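HTH-type transcriptional regulator cbl (Escherichia coli K12, PDB 2FYI) probably acts as an accessory transcription factor of the cys regulon, a LysR-family DNA-binding regulator represented here by its cofactor-binding domain. Local coordinates at residues P114-R119 with D140-A145; L105-I110 with D130-K135. All coordinates share one frame; numbering follows the deposited sequence.

Interaction 1 of 2, residues P114-R119 with D140-A145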
loop_
_atom_site.group_PDB
_atom_site.type_symbol
_atom_site.label_atom_id
_atom_site.label_comp_id
_atom_site.label_asym_id
_atom_site.label_seq_id
_atom_site.Cartn_x
_atom_site.Cartn_y
_atom_site.Cartn_z
ATOM N N PRO A 114 -7.967 12.955 16.407
ATOM C CA PRO A 114 -6.808 12.517 15.607
ATOM C C PRO A 114 -7.230 11.870 14.274
ATOM O O PRO A 114 -7.985 10.933 14.299
ATOM C CB PRO A 114 -6.133 11.478 16.537
ATOM C CG PRO A 114 -6.557 11.874 17.898
ATOM C CD PRO A 114 -7.970 12.349 17.750
ATOM N N LEU A 115 -6.778 12.358 13.126
ATOM C CA LEU A 115 -7.171 11.713 11.867
ATOM C C LEU A 115 -6.143 10.761 11.329
ATOM O O LEU A 115 -4.921 10.993 11.442
ATOM C CB LEU A 115 -7.396 12.703 10.772
ATOM C CG LEU A 115 -8.636 13.508 11.044
ATOM C CD1 LEU A 115 -8.995 14.317 9.779
ATOM C CD2 LEU A 115 -9.767 12.567 11.484
ATOM N N ILE A 116 -6.645 9.696 10.712
ATOM C CA ILE A 116 -5.807 8.760 10.022
ATOM C C ILE A 116 -6.327 8.753 8.618
ATOM O O ILE A 116 -7.433 8.307 8.355
ATOM C CB ILE A 116 -5.923 7.372 10.607
ATOM C CG1 ILE A 116 -5.698 7.416 12.100
ATOM C CG2 ILE A 116 -4.924 6.420 9.958
ATOM C CD1 ILE A 116 -6.077 6.133 12.713
ATOM N N THR A 117 -5.537 9.276 7.701
ATOM C CA THR A 117 -6.023 9.425 6.346
ATOM C C THR A 117 -4.905 9.408 5.323
ATOM O O THR A 117 -3.737 9.243 5.686
ATOM C CB THR A 117 -6.885 10.664 6.192
ATOM O OG1 THR A 117 -7.712 10.484 5.049
ATOM C CG2 THR A 117 -6.050 11.884 6.007
ATOM N N TYR A 118 -5.273 9.551 4.053
ATOM C CA TYR A 118 -4.301 9.467 2.966
ATOM C C TYR A 118 -3.327 10.624 2.995
ATOM O O TYR A 118 -3.659 11.709 3.416
ATOM C CB TYR A 118 -5.009 9.429 1.610
ATOM C CG TYR A 118 -6.039 8.343 1.547
ATOM C CD1 TYR A 118 -7.396 8.660 1.543
ATOM C CD2 TYR A 118 -5.662 7.005 1.543
ATOM C CE1 TYR A 118 -8.358 7.674 1.514
ATOM C CE2 TYR A 118 -6.608 6.016 1.511
ATOM C CZ TYR A 118 -7.964 6.361 1.505
ATOM O OH TYR A 118 -8.938 5.389 1.469
ATOM N N ARG A 119 -2.119 10.388 2.532
ATOM C CA ARG A 119 -1.155 11.444 2.438
ATOM C C ARG A 119 -1.546 12.414 1.303
ATOM O O ARG A 119 -2.331 12.070 0.449
ATOM C CB ARG A 119 0.189 10.817 2.153
ATOM C CG ARG A 119 0.603 11.058 0.753
ATOM C CD ARG A 119 1.587 10.061 0.253
ATOM N NE ARG A 119 2.805 9.977 1.044
ATOM C CZ ARG A 119 3.922 9.473 0.550
ATOM N NH1 ARG A 119 3.928 9.074 -0.714
ATOM N NH2 ARG A 119 5.012 9.370 1.291
ATOM N N ASP A 140 -5.887 17.359 12.154
ATOM C CA ASP A 140 -4.806 16.706 12.852
ATOM C C ASP A 140 -4.488 15.359 12.211
ATOM O O ASP A 140 -5.130 14.350 12.495
ATOM C CB ASP A 140 -5.177 16.437 14.303
ATOM C CG ASP A 140 -4.043 15.736 15.046
ATOM O OD1 ASP A 140 -3.050 15.355 14.351
ATOM O OD2 ASP A 140 -4.119 15.578 16.296
ATOM N N ILE A 141 -3.489 15.325 11.357
ATOM C CA ILE A 141 -3.097 14.073 10.763
ATOM C C ILE A 141 -2.151 13.351 11.713
ATOM O O ILE A 141 -1.004 13.765 11.914
ATOM C CB ILE A 141 -2.362 14.306 9.497
ATOM C CG1 ILE A 141 -3.198 15.195 8.565
ATOM C CG2 ILE A 141 -2.005 12.988 8.910
ATOM C CD1 ILE A 141 -4.387 14.540 7.987
ATOM N N VAL A 142 -2.618 12.265 12.307
ATOM C CA VAL A 142 -1.777 11.555 13.233
ATOM C C VAL A 142 -1.127 10.374 12.504
ATOM O O VAL A 142 -0.141 9.819 12.970
ATOM C CB VAL A 142 -2.599 11.104 14.439
ATOM C CG1 VAL A 142 -3.201 9.761 14.168
ATOM C CG2 VAL A 142 -1.744 11.027 15.629
ATOM N N LEU A 143 -1.692 9.986 11.371
ATOM C CA LEU A 143 -1.060 9.010 10.520
ATOM C C LEU A 143 -1.403 9.312 9.089
ATOM O O LEU A 143 -2.569 9.444 8.739
ATOM C CB LEU A 143 -1.485 7.579 10.863
ATOM C CG LEU A 143 -0.848 6.415 10.066
ATOM C CD1 LEU A 143 -1.031 5.116 10.783
ATOM C CD2 LEU A 143 -1.401 6.269 8.668
ATOM N N SER A 144 -0.383 9.427 8.247
ATOM C CA SER A 144 -0.651 9.726 6.856
ATOM C C SER A 144 -0.292 8.486 6.054
ATOM O O SER A 144 0.818 7.970 6.143
ATOM C CB SER A 144 0.082 10.977 6.394
ATOM O OG SER A 144 1.290 10.632 5.780
ATOM N N ALA A 145 -1.276 7.995 5.310
ATOM C CA ALA A 145 -1.253 6.649 4.768
ATOM C C ALA A 145 -1.116 6.652 3.244
ATOM O O ALA A 145 -1.561 7.572 2.564
ATOM C CB ALA A 145 -2.530 5.910 5.189
HETATM O O HOH W 1 2.583 9.367 3.528
#

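Interaction 2 of 2, residues L105-I110 with D130-K135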
loop_
_atom_site.group_PDB
_atom_site.type_symbol
_atom_site.label_atom_id
_atom_site.label_comp_id
_atom_site.label_asym_id
_atom_site.label_seq_id
_atom_site.Cartn_x
_atom_site.Cartn_y
_atom_site.Cartn_z
ATOM N N LEU A 105 -23.136 15.061 11.956
ATOM C CA LEU A 105 -21.711 14.995 12.062
ATOM C C LEU A 105 -21.272 16.247 11.321
ATOM O O LEU A 105 -21.726 16.459 10.210
ATOM C CB LEU A 105 -21.342 13.768 11.269
ATOM C CG LEU A 105 -20.087 12.995 11.548
ATOM C CD1 LEU A 105 -20.043 12.648 13.001
ATOM C CD2 LEU A 105 -20.252 11.775 10.714
ATOM N N THR A 106 -20.458 17.109 11.912
ATOM C CA THR A 106 -20.032 18.329 11.194
ATOM C C THR A 106 -18.519 18.306 11.027
ATOM O O THR A 106 -17.824 17.469 11.662
ATOM C CB THR A 106 -20.386 19.580 11.972
ATOM O OG1 THR A 106 -19.598 19.615 13.169
ATOM C CG2 THR A 106 -21.875 19.619 12.333
ATOM N N LEU A 107 -17.998 19.197 10.186
ATOM C CA LEU A 107 -16.546 19.248 9.945
ATOM C C LEU A 107 -15.832 19.591 11.228
ATOM O O LEU A 107 -14.881 18.924 11.623
ATOM C CB LEU A 107 -16.200 20.266 8.882
ATOM C CG LEU A 107 -16.347 19.703 7.474
ATOM C CD1 LEU A 107 -16.326 20.794 6.378
ATOM C CD2 LEU A 107 -15.257 18.705 7.251
ATOM N N GLU A 108 -16.348 20.626 11.868
ATOM C CA GLU A 108 -15.908 21.124 13.154
ATOM C C GLU A 108 -15.814 20.030 14.241
ATOM O O GLU A 108 -14.869 20.019 15.038
ATOM C CB GLU A 108 -16.864 22.243 13.553
ATOM C CG GLU A 108 -17.167 23.274 12.403
ATOM C CD GLU A 108 -18.205 22.815 11.339
ATOM O OE1 GLU A 108 -18.494 21.609 11.210
ATOM O OE2 GLU A 108 -18.719 23.678 10.599
ATOM N N SER A 109 -16.771 19.106 14.262
ATOM C CA SER A 109 -16.732 17.982 15.164
ATOM C C SER A 109 -15.613 17.054 14.786
ATOM O O SER A 109 -14.840 16.601 15.622
ATOM C CB SER A 109 -17.990 17.179 15.062
ATOM O OG SER A 109 -19.036 17.892 15.650
ATOM N N ILE A 110 -15.556 16.686 13.519
ATOM C CA ILE A 110 -14.579 15.710 13.152
ATOM C C ILE A 110 -13.216 16.318 13.433
ATOM O O ILE A 110 -12.276 15.608 13.797
ATOM C CB ILE A 110 -14.732 15.344 11.688
ATOM C CG1 ILE A 110 -16.114 14.704 11.472
ATOM C CG2 ILE A 110 -13.576 14.461 11.211
ATOM C CD1 ILE A 110 -16.401 14.263 10.003
ATOM N N ASP A 130 -9.474 20.744 1.699
ATOM C CA ASP A 130 -10.286 21.877 1.266
ATOM C C ASP A 130 -11.565 22.019 2.045
ATOM O O ASP A 130 -12.006 23.122 2.352
ATOM C CB ASP A 130 -10.639 21.733 -0.190
ATOM C CG ASP A 130 -9.432 21.859 -1.079
ATOM O OD1 ASP A 130 -8.341 22.163 -0.516
ATOM O OD2 ASP A 130 -9.574 21.659 -2.324
ATOM N N ALA A 131 -12.188 20.889 2.346
ATOM C CA ALA A 131 -13.383 20.926 3.144
ATOM C C ALA A 131 -13.038 21.651 4.443
ATOM O O ALA A 131 -13.715 22.620 4.783
ATOM C CB ALA A 131 -13.879 19.552 3.410
ATOM N N PHE A 132 -11.971 21.227 5.134
ATOM C CA PHE A 132 -11.591 21.834 6.393
ATOM C C PHE A 132 -11.195 23.283 6.247
ATOM O O PHE A 132 -11.554 24.112 7.105
ATOM C CB PHE A 132 -10.460 21.071 7.053
ATOM C CG PHE A 132 -10.901 19.782 7.702
ATOM C CD1 PHE A 132 -10.322 18.567 7.340
ATOM C CD2 PHE A 132 -11.915 19.780 8.659
ATOM C CE1 PHE A 132 -10.721 17.373 7.922
ATOM C CE2 PHE A 132 -12.320 18.598 9.255
ATOM C CZ PHE A 132 -11.726 17.381 8.872
ATOM N N ALA A 133 -10.463 23.616 5.178
ATOM C CA ALA A 133 -10.010 25.003 5.025
ATOM C C ALA A 133 -11.190 25.929 4.918
ATOM O O ALA A 133 -11.140 27.042 5.392
ATOM C CB ALA A 133 -9.161 25.152 3.864
ATOM N N ARG A 134 -12.269 25.482 4.300
ATOM C CA ARG A 134 -13.461 26.311 4.291
ATOM C C ARG A 134 -13.919 26.612 5.709
ATOM O O ARG A 134 -14.517 27.621 5.920
ATOM C CB ARG A 134 -14.596 25.673 3.507
ATOM C CG ARG A 134 -14.454 25.763 2.001
ATOM C CD ARG A 134 -15.508 24.856 1.279
ATOM N NE ARG A 134 -14.915 23.967 0.256
ATOM C CZ ARG A 134 -14.977 22.627 0.252
ATOM N NH1 ARG A 134 -15.630 21.966 1.218
ATOM N NH2 ARG A 134 -14.376 21.942 -0.730
ATOM N N LYS A 135 -13.637 25.775 6.701
ATOM C CA LYS A 135 -13.971 26.178 8.073
ATOM C C LYS A 135 -12.842 26.858 8.859
ATOM O O LYS A 135 -12.898 26.893 10.093
ATOM C CB LYS A 135 -14.451 24.999 8.895
ATOM C CG LYS A 135 -15.677 24.380 8.375
ATOM C CD LYS A 135 -16.690 25.408 8.072
ATOM C CE LYS A 135 -17.729 24.807 7.155
ATOM N NZ LYS A 135 -19.073 25.306 7.570
HETATM O O HOH W 2 -19.375 26.595 9.676
#

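Interaction 1 of 2, residues P114-R119 with D140-A145
Strands 115-118 and 141-145 run parallel as the two strands of a beta-alpha-beta unit, joined through helix 125-134. Backbone bonds zip the pair together, among them Leu115 N to Asp140 O at 2.7 Å, lying nearly along the C=O axis. A beta bulge interrupts the ladder: Leu115 O accepts Val142 N at 2.8 Å and, weakly, Leu143 N, and the register slips by one before Ile116 meets Leu143. There Ile116 CG2, anti to its own backbone N, presses across Leu143 CB at 3.7 Å, while its CG1 branch lies alongside Val142 CG1; Val155 of helix 148-157 also touches Ile116. Leu143 and Ser144 continue the sheet into a strand of the second subunit, so this edge of the domain is a dimer interface. Arg119 runs out along that border. Its CB packs by Ala145 O and Ser144 OG, and the chain bends at chi3 (-57°). Arg119 NE gives a weak hydrogen bond to a water 2.6 Å away, which is also bonded to Ser144 OG (2.9 Å), and at the tip NH1 forms a salt bridge with Glu54 OE1 of the second subunit.

Interaction 2 of 2, residues L105-I110 with D130-K135
Glu108 OE2 is held by two partners: a water that donates to it at 3.1 Å, and Lys135 NZ, which reaches it at 3.5 Å as a weak hydrogen bond within a salt bridge. The water also accepts from Lys135 NZ, so the two charges are joined both directly and through a bridge. Glu108 gets there by bending at chi2 (79°), and Lys135 crosses it obliquely, its own chain bent at chi2 and chi4. The carboxylate described is one of two modelled conformations of Glu108.

Beneath this ion pair the contact is apolar, and it docks the short helix 107-110 on the C-terminal end of helix 125-134, the crossover helix of the LysR substrate-binding domain. Leu107, the first residue of helix 107-110 after the N-cap Thr106, directs its CB toward helix 125-134 and splits its two methyls: CD1 sits 3.6 Å from Ala131 O and 4.0 Å from Ala131 CB, while CD2 packs against Phe132 CE2 at 3.6 Å. With Phe132 CG anti to its carbonyl carbon (chi1 -76°), the ring is brought across to helix 107-110, where Leu107 O lies in the ring plane at its edge, 3.5 Å from CE2. Ile110 CG2 approaches the same edge at CZ, its side chain roughly perpendicular to that of Phe132. An alanine in place of Phe132 would remove the ring and would probably loosen the packing of Leu107 CD2 and Ile110 CG2 between the two helices. Phe186 adds to the cover of Leu107 and Ala131, and Leu91 of strand 79-94 touches Ile110.

The joint is thus a buried hydrocarbon layer with one long, water-bridged ion pair at its exposed margin, so packing rather than charge is likely to supply most of its hold, and the bridging water would probably weaken the direct attraction.

Along the chain the order is helix 107-110, strand 115-118, helix 125-134, strand 141-145, and the two contacts cross. Interaction 2 returns at residues 130-135 to close a loop that contains strand 115-118; interaction 1, opened by that strand, closes only at 140-145, after helix 125-134 has passed. Each loop therefore holds one partner of the other contact. Their centres are about 15 Å apart, yet they meet through Leu115, whose CD1 packs on Phe132 CE1 at 4.0 Å and whose CD2 lies 4.3 Å from Ile110 CG2. Together they tie a short helix, a sheet and its crossover helix into one half of the cofactor-binding domain.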